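Local coordinates for protein phenolpthiocerol synthesis type-I polyketide synthase ppsA (Mycobacterium bovis, PDB 7AKC) that probably loads malonyl-type extender units through its acyltransferase domain, the part crystallised here, during assembly of the lipid core of phthiocerols and phenolphthiocerols, at residues Y285-E290 with T315-L320. Residues are numbered along the deposited sequence; the frame is centred on the assembly and turned at random.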
ATOM      1  N   TYR A 285       9.095   5.386  16.329  1.00 34.69           N
ATOM      2  CA  TYR A 285       8.767   3.971  16.469  1.00 35.95           C
ATOM      3  C   TYR A 285       9.940   3.176  15.927  1.00 37.29           C
ATOM      4  O   TYR A 285      10.476   3.534  14.871  1.00 36.79           O
ATOM      5  CB  TYR A 285       7.482   3.619  15.702  1.00 35.98           C
ATOM      6  CG  TYR A 285       6.301   4.463  16.126  1.00 35.96           C
ATOM      7  CD1 TYR A 285       6.118   5.739  15.616  1.00 36.03           C
ATOM      8  CD2 TYR A 285       5.375   3.990  17.045  1.00 36.53           C
ATOM      9  CE1 TYR A 285       5.082   6.545  16.048  1.00 37.14           C
ATOM     10  CE2 TYR A 285       4.319   4.781  17.471  1.00 37.60           C
ATOM     11  CZ  TYR A 285       4.173   6.062  16.966  1.00 38.68           C
ATOM     12  OH  TYR A 285       3.136   6.869  17.359  1.00 41.34           O
ATOM     13  N   HIS A 286      10.330   2.076  16.619  1.00 38.04           N
ATOM     14  CA  HIS A 286      11.511   1.337  16.204  1.00 40.19           C
ATOM     15  C   HIS A 286      11.253  -0.106  15.768  1.00 43.61           C
ATOM     16  O   HIS A 286      12.181  -0.717  15.259  1.00 44.83           O
ATOM     17  CB  HIS A 286      12.599   1.399  17.299  1.00 41.14           C
ATOM     18  CG  HIS A 286      13.124   2.799  17.477  1.00 43.81           C
ATOM     19  ND1 HIS A 286      14.286   3.223  16.851  1.00 46.01           N
ATOM     20  CD2 HIS A 286      12.593   3.842  18.156  1.00 44.24           C
ATOM     21  CE1 HIS A 286      14.424   4.503  17.164  1.00 45.72           C
ATOM     22  NE2 HIS A 286      13.427   4.927  17.946  1.00 45.21           N
ATOM     23  N   THR A 287      10.022  -0.634  15.913  1.00 44.08           N
ATOM     24  CA  THR A 287       9.731  -1.997  15.461  1.00 44.53           C
ATOM     25  C   THR A 287       8.632  -1.947  14.440  1.00 42.68           C
ATOM     26  O   THR A 287       7.606  -1.335  14.694  1.00 42.31           O
ATOM     27  CB  THR A 287       9.327  -2.923  16.609  1.00 49.52           C
ATOM     28  OG1 THR A 287      10.371  -2.966  17.566  1.00 53.60           O
ATOM     29  CG2 THR A 287       9.003  -4.343  16.118  1.00 50.34           C
ATOM     30  N   PHE A 288       8.856  -2.539  13.266  1.00 41.14           N
ATOM     31  CA  PHE A 288       7.868  -2.542  12.207  1.00 40.65           C
ATOM     32  C   PHE A 288       7.538  -3.988  11.903  1.00 43.91           C
ATOM     33  O   PHE A 288       8.444  -4.788  11.678  1.00 45.26           O
ATOM     34  CB  PHE A 288       8.419  -1.841  10.954  1.00 38.29           C
ATOM     35  CG  PHE A 288       8.567  -0.349  11.163  1.00 35.63           C
ATOM     36  CD1 PHE A 288       9.637   0.168  11.877  1.00 35.27           C
ATOM     37  CD2 PHE A 288       7.659   0.539  10.612  1.00 35.29           C
ATOM     38  CE1 PHE A 288       9.740   1.533  12.121  1.00 34.89           C
ATOM     39  CE2 PHE A 288       7.801   1.915  10.807  1.00 35.04           C
ATOM     40  CZ  PHE A 288       8.842   2.401  11.562  1.00 34.69           C
ATOM     41  N   ILE A 289       6.259  -4.335  11.984  1.00 44.24           N
ATOM     42  CA  ILE A 289       5.800  -5.682  11.758  1.00 46.11           C
ATOM     43  C   ILE A 289       4.852  -5.684  10.597  1.00 47.33           C
ATOM     44  O   ILE A 289       3.798  -5.075  10.677  1.00 48.15           O
ATOM     45  CB  ILE A 289       5.142  -6.283  13.025  1.00 48.40           C
ATOM     46  CG1 ILE A 289       6.051  -6.115  14.262  1.00 49.94           C
ATOM     47  CG2 ILE A 289       4.763  -7.749  12.783  1.00 49.78           C
ATOM     48  CD1 ILE A 289       5.444  -6.641  15.605  1.00 52.39           C
ATOM     49  N   GLU A 290       5.212  -6.368   9.531  1.00 47.16           N
ATOM     50  CA  GLU A 290       4.338  -6.509   8.369  1.00 47.43           C
ATOM     51  C   GLU A 290       3.335  -7.603   8.728  1.00 49.68           C
ATOM     52  O   GLU A 290       3.750  -8.690   9.124  1.00 50.22           O
ATOM     53  CB  GLU A 290       5.160  -6.933   7.153  1.00 47.67           C
ATOM     54  CG  GLU A 290       4.290  -7.127   5.920  1.00 49.40           C
ATOM     55  CD  GLU A 290       5.045  -7.492   4.660  1.00 51.31           C
ATOM     56  OE1 GLU A 290       6.202  -7.043   4.507  1.00 50.28           O
ATOM     57  OE2 GLU A 290       4.489  -8.250   3.829  1.00 54.72           O
ATOM     58  N   THR A 315      14.066  -2.525  13.836  1.00 49.72           N
ATOM     59  CA  THR A 315      13.823  -3.941  13.618  1.00 51.17           C
ATOM     60  C   THR A 315      12.634  -4.046  12.673  1.00 52.96           C
ATOM     61  O   THR A 315      11.626  -3.376  12.880  1.00 53.52           O
ATOM     62  CB  THR A 315      13.563  -4.655  14.938  1.00 52.34           C
ATOM     63  OG1 THR A 315      14.770  -4.666  15.691  1.00 53.98           O
ATOM     64  CG2 THR A 315      13.103  -6.081  14.728  1.00 53.15           C
ATOM     65  N   SER A 316      12.764  -4.840  11.615  1.00 54.36           N
ATOM     66  CA  SER A 316      11.696  -5.014  10.643  1.00 55.90           C
ATOM     67  C   SER A 316      11.444  -6.494  10.498  1.00 57.86           C
ATOM     68  O   SER A 316      12.384  -7.240  10.210  1.00 58.66           O
ATOM     69  CB  SER A 316      12.116  -4.439   9.302  1.00 57.77           C
ATOM     70  OG  SER A 316      11.070  -4.566   8.353  1.00 61.09           O
ATOM     71  N   LEU A 317      10.203  -6.937  10.716  1.00 58.65           N
ATOM     72  CA  LEU A 317       9.889  -8.365  10.607  1.00 60.45           C
ATOM     73  C   LEU A 317       8.500  -8.640  10.040  1.00 61.91           C
ATOM     74  O   LEU A 317       7.643  -7.767  10.027  1.00 60.33           O
ATOM     75  CB  LEU A 317      10.051  -9.065  11.961  1.00 61.23           C
ATOM     76  CG  LEU A 317       9.271  -8.457  13.118  1.00 64.12           C
ATOM     77  CD1 LEU A 317       8.151  -9.367  13.547  1.00 65.18           C
ATOM     78  CD2 LEU A 317      10.174  -8.249  14.314  1.00 64.77           C
ATOM     79  N   GLY A 318       8.287  -9.877   9.605  1.00 64.70           N
ATOM     80  CA  GLY A 318       7.000 -10.311   9.082  1.00 67.97           C
ATOM     81  C   GLY A 318       6.185 -11.069  10.111  1.00 71.29           C
ATOM     82  O   GLY A 318       6.587 -11.186  11.271  1.00 71.20           O
ATOM     83  N   THR A 319       5.033 -11.603   9.688  1.00 73.67           N
ATOM     84  CA  THR A 319       4.127 -12.371  10.527  1.00 76.38           C
ATOM     85  C   THR A 319       4.224 -13.862  10.178  1.00 79.60           C
ATOM     86  O   THR A 319       4.462 -14.684  11.057  1.00 79.89           O
ATOM     87  CB  THR A 319       2.713 -11.803  10.392  1.00 77.31           C
ATOM     88  OG1 THR A 319       2.708 -10.478  10.926  1.00 76.92           O
ATOM     89  CG2 THR A 319       1.682 -12.654  11.096  1.00 78.08           C
ATOM     90  N   LEU A 320       4.066 -14.200   8.891  1.00 82.30           N
ATOM     91  CA  LEU A 320       4.184 -15.564   8.381  1.00 85.10           C
ATOM     92  C   LEU A 320       5.164 -15.598   7.190  1.00 85.91           C
ATOM     93  O   LEU A 320       5.506 -14.555   6.641  1.00 84.28           O
ATOM     94  CB  LEU A 320       2.807 -16.125   7.955  1.00 86.45           C
ATOM     95  CG  LEU A 320       1.801 -16.444   9.068  1.00 89.55           C
ATOM     96  CD1 LEU A 320       0.585 -17.124   8.479  1.00 90.44           C
ATOM     97  CD2 LEU A 320       2.404 -17.337  10.151  1.00 91.07           C
TER
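Ile289 and Leu317 meet across two parallel strands, 287-290 and 315-317, that with helix 298-308 form a beta-alpha-beta unit closing one edge of the parallel sheet in the acyltransferase domain. The axes of the two short strands approach to 4.8 Å, with their directions 9° apart, and the ladder between them shows the parallel pattern in textbook form: Phe288 on the inner strand bonds through both N and O, as do Thr315 and Leu317 on the outer one. Phe288 N donates a hydrogen bond to Thr315 O (2.9 Å), Phe288 O accepts one from Leu317 N, and Leu317 O accepts from Glu290 N (2.8 Å).

Packing is tightest toward the C-terminal end of the ladder, between Ile289 and Leu317, whose side chains lie side by side and point the same way. Leu317 CG stands between its own backbone N and carbonyl carbon (chi1 54°). Its CD1 lies 3.8 Å from Ile289 CG2 and touches CG1 almost as closely. Trp98 of helix 79-100 packs against both residues. On the other face the buried Phe288 ring turns away from the outer strand toward Ile301 and Leu305 of helix 298-308.

The contact is looser at its start, on the same face as Ile289, where Thr315 is exposed and Thr287 OG1 comes no nearer to the Thr315 side chain than 4.5 Å, at CB. There the backbone does the joining, through Thr315 N to His286 O.

Past the ladder, where the outer chain has left the strand, Thr319 OG1, also hydrogen-bonded to Trp98 NE1, donates to Glu290 O at 2.7 Å, tilted 24° from the carbonyl plane.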